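Local coordinates for hypothetical protein PA2201 (Pseudomonas aeruginosa, PDB 2FEF) that is of unknown function but is probably an immunity protein of the PoNi type, which would protect its producer against a PoNe toxin, at residues B[21-26]-B[40-45]. Numbering follows the deposited sequence.
Sequences NLARTD and ADWREL
Leu22 and Ala23 lean against the indole of Trp42, a compact case of one tryptophan bridging helix 35-54 and the loop that leads to it from helix 12-20. Leu22 comes first: the bond from CA to CB heads toward the helix, and CB lies 4.1 Å from Trp42 CZ2, on the six-membered part of the indole. With CG anti to the carbonyl carbon (chi1 -65°), the branched end of the leucine is carried on to Leu95 and to Glu99 and Ile103 of helix 97-127. Trp42 reaches that same Ile103, and it also touches Leu86 of helix 66-93. One residue on, Ala23 sets its methyl group beside the five-membered ring, CB lying 3.8 Å from Trp42 CD1 and 4.1 Å from Trp42 NE1. The two contacts thus fall at separate points of one indole, and both approach obliquely.

Residues 22-24 form a short 3-10 turn between helix 12-20 and helix 35-54 in the all-helical N-terminal region, and a hydrogen bond of 3.2 Å from Thr25 N to Leu22 O spans it. Here the turn brings two consecutive residues to one ring. The tryptophan crosses the gap because its CG stands anti to the backbone N (chi1 -172°), and the closest backbone approach is still 7.5 Å, between Ala23 CA and Trp42 CA. Its NE1 makes a weak hydrogen bond to Trp19 O, giving the buried indole N-H an acceptor at the end of helix 12-20, while Trp38 stacks on its ring. Beyond Ala23 the chain turns from the helix.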
loop_
_atom_site.group_PDB
_atom_site.type_symbol
_atom_site.label_atom_id
_atom_site.label_comp_id
_atom_site.label_asym_id
_atom_site.label_seq_id
_atom_site.Cartn_x
_atom_site.Cartn_y
_atom_site.Cartn_z
ATOM N N ASN B 21 1.173 18.758 0.480
ATOM C CA ASN B 21 1.852 20.000 0.045
ATOM C C ASN B 21 3.095 20.444 0.846
ATOM O O ASN B 21 3.798 21.374 0.436
ATOM C CB ASN B 21 0.868 21.185 0.026
ATOM C CG ASN B 21 0.214 21.428 -1.346
ATOM O OD1 ASN B 21 0.664 20.938 -2.386
ATOM N ND2 ASN B 21 -0.862 22.213 -1.336
ATOM N N LEU B 22 3.347 19.818 1.995
ATOM C CA LEU B 22 4.459 20.226 2.882
ATOM C C LEU B 22 5.816 19.780 2.349
ATOM O O LEU B 22 6.846 20.324 2.756
ATOM C CB LEU B 22 4.247 19.687 4.317
ATOM C CG LEU B 22 3.047 20.199 5.136
ATOM C CD1 LEU B 22 2.951 19.492 6.495
ATOM C CD2 LEU B 22 3.059 21.698 5.320
ATOM N N ALA B 23 5.824 18.802 1.436
ATOM C CA ALA B 23 7.061 18.398 0.742
ATOM C C ALA B 23 7.676 19.554 -0.080
ATOM O O ALA B 23 8.872 19.528 -0.446
ATOM C CB ALA B 23 6.802 17.192 -0.149
ATOM N N ARG B 24 6.859 20.571 -0.340
ATOM C CA ARG B 24 7.267 21.731 -1.136
ATOM C C ARG B 24 8.024 22.797 -0.327
ATOM O O ARG B 24 8.390 23.844 -0.857
ATOM C CB ARG B 24 6.062 22.302 -1.913
ATOM C CG ARG B 24 5.400 21.232 -2.807
ATOM C CD ARG B 24 4.282 21.745 -3.745
ATOM N NE ARG B 24 3.610 20.599 -4.363
ATOM C CZ ARG B 24 2.945 20.610 -5.517
ATOM N NH1 ARG B 24 2.837 21.721 -6.238
ATOM N NH2 ARG B 24 2.392 19.487 -5.962
ATOM N N THR B 25 8.310 22.492 0.935
ATOM C CA THR B 25 8.968 23.416 1.856
ATOM C C THR B 25 10.321 23.973 1.381
ATOM O O THR B 25 11.047 23.327 0.623
ATOM C CB THR B 25 9.138 22.779 3.276
ATOM O OG1 THR B 25 9.642 23.770 4.181
ATOM C CG2 THR B 25 10.070 21.570 3.244
ATOM N N ASP B 26 10.632 25.184 1.838
ATOM C CA ASP B 26 11.925 25.827 1.577
ATOM C C ASP B 26 12.860 25.728 2.791
ATOM O O ASP B 26 13.995 26.184 2.737
ATOM C CB ASP B 26 11.749 27.297 1.133
ATOM C CG ASP B 26 11.153 28.179 2.227
ATOM N N ALA B 40 10.432 10.341 -1.169
ATOM C CA ALA B 40 9.752 9.072 -1.506
ATOM C C ALA B 40 9.120 8.480 -0.257
ATOM O O ALA B 40 8.032 7.916 -0.329
ATOM C CB ALA B 40 10.711 8.077 -2.159
ATOM N N ASP B 41 9.801 8.601 0.885
ATOM C CA ASP B 41 9.250 8.127 2.155
ATOM C C ASP B 41 7.964 8.903 2.499
ATOM O O ASP B 41 6.979 8.321 2.927
ATOM C CB ASP B 41 10.238 8.344 3.308
ATOM C CG ASP B 41 11.440 7.416 3.259
ATOM O OD1 ASP B 41 11.415 6.414 2.518
ATOM O OD2 ASP B 41 12.410 7.711 3.996
ATOM N N TRP B 42 8.022 10.217 2.330
ATOM C CA TRP B 42 6.892 11.105 2.558
ATOM C C TRP B 42 5.699 10.676 1.715
ATOM O O TRP B 42 4.612 10.495 2.265
ATOM C CB TRP B 42 7.276 12.545 2.178
ATOM C CG TRP B 42 6.199 13.569 2.576
ATOM C CD1 TRP B 42 5.315 14.191 1.746
ATOM C CD2 TRP B 42 5.931 14.053 3.896
ATOM N NE1 TRP B 42 4.507 15.036 2.469
ATOM C CE2 TRP B 42 4.870 14.984 3.789
ATOM C CE3 TRP B 42 6.490 13.794 5.156
ATOM C CZ2 TRP B 42 4.337 15.658 4.903
ATOM C CZ3 TRP B 42 5.969 14.458 6.268
ATOM C CH2 TRP B 42 4.899 15.396 6.130
ATOM N N ARG B 43 5.900 10.528 0.396
ATOM C CA ARG B 43 4.842 10.102 -0.521
ATOM C C ARG B 43 4.226 8.774 -0.096
ATOM O O ARG B 43 3.013 8.606 -0.142
ATOM C CB ARG B 43 5.356 9.933 -1.961
ATOM C CG ARG B 43 5.680 11.229 -2.715
ATOM C CD ARG B 43 5.876 10.935 -4.249
ATOM N NE ARG B 43 4.661 10.340 -4.793
ATOM C CZ ARG B 43 3.717 10.993 -5.474
ATOM N NH1 ARG B 43 3.858 12.275 -5.814
ATOM N NH2 ARG B 43 2.637 10.345 -5.848
ATOM N N GLU B 44 5.068 7.821 0.287
ATOM C CA GLU B 44 4.571 6.512 0.771
ATOM C C GLU B 44 3.656 6.615 1.981
ATOM O O GLU B 44 2.622 5.934 2.053
ATOM C CB GLU B 44 5.732 5.564 1.110
ATOM C CG GLU B 44 6.481 5.040 -0.101
ATOM C CD GLU B 44 7.804 4.346 0.300
ATOM O OE1 GLU B 44 8.175 4.345 1.511
ATOM O OE2 GLU B 44 8.487 3.863 -0.597
ATOM N N LEU B 45 4.036 7.432 2.951
ATOM C CA LEU B 45 3.233 7.576 4.190
ATOM C C LEU B 45 1.936 8.299 3.894
ATOM O O LEU B 45 0.869 7.935 4.395
ATOM C CB LEU B 45 4.028 8.343 5.267
ATOM C CG LEU B 45 5.149 7.494 5.901
ATOM C CD1 LEU B 45 6.189 8.448 6.515
ATOM C CD2 LEU B 45 4.546 6.552 6.949
#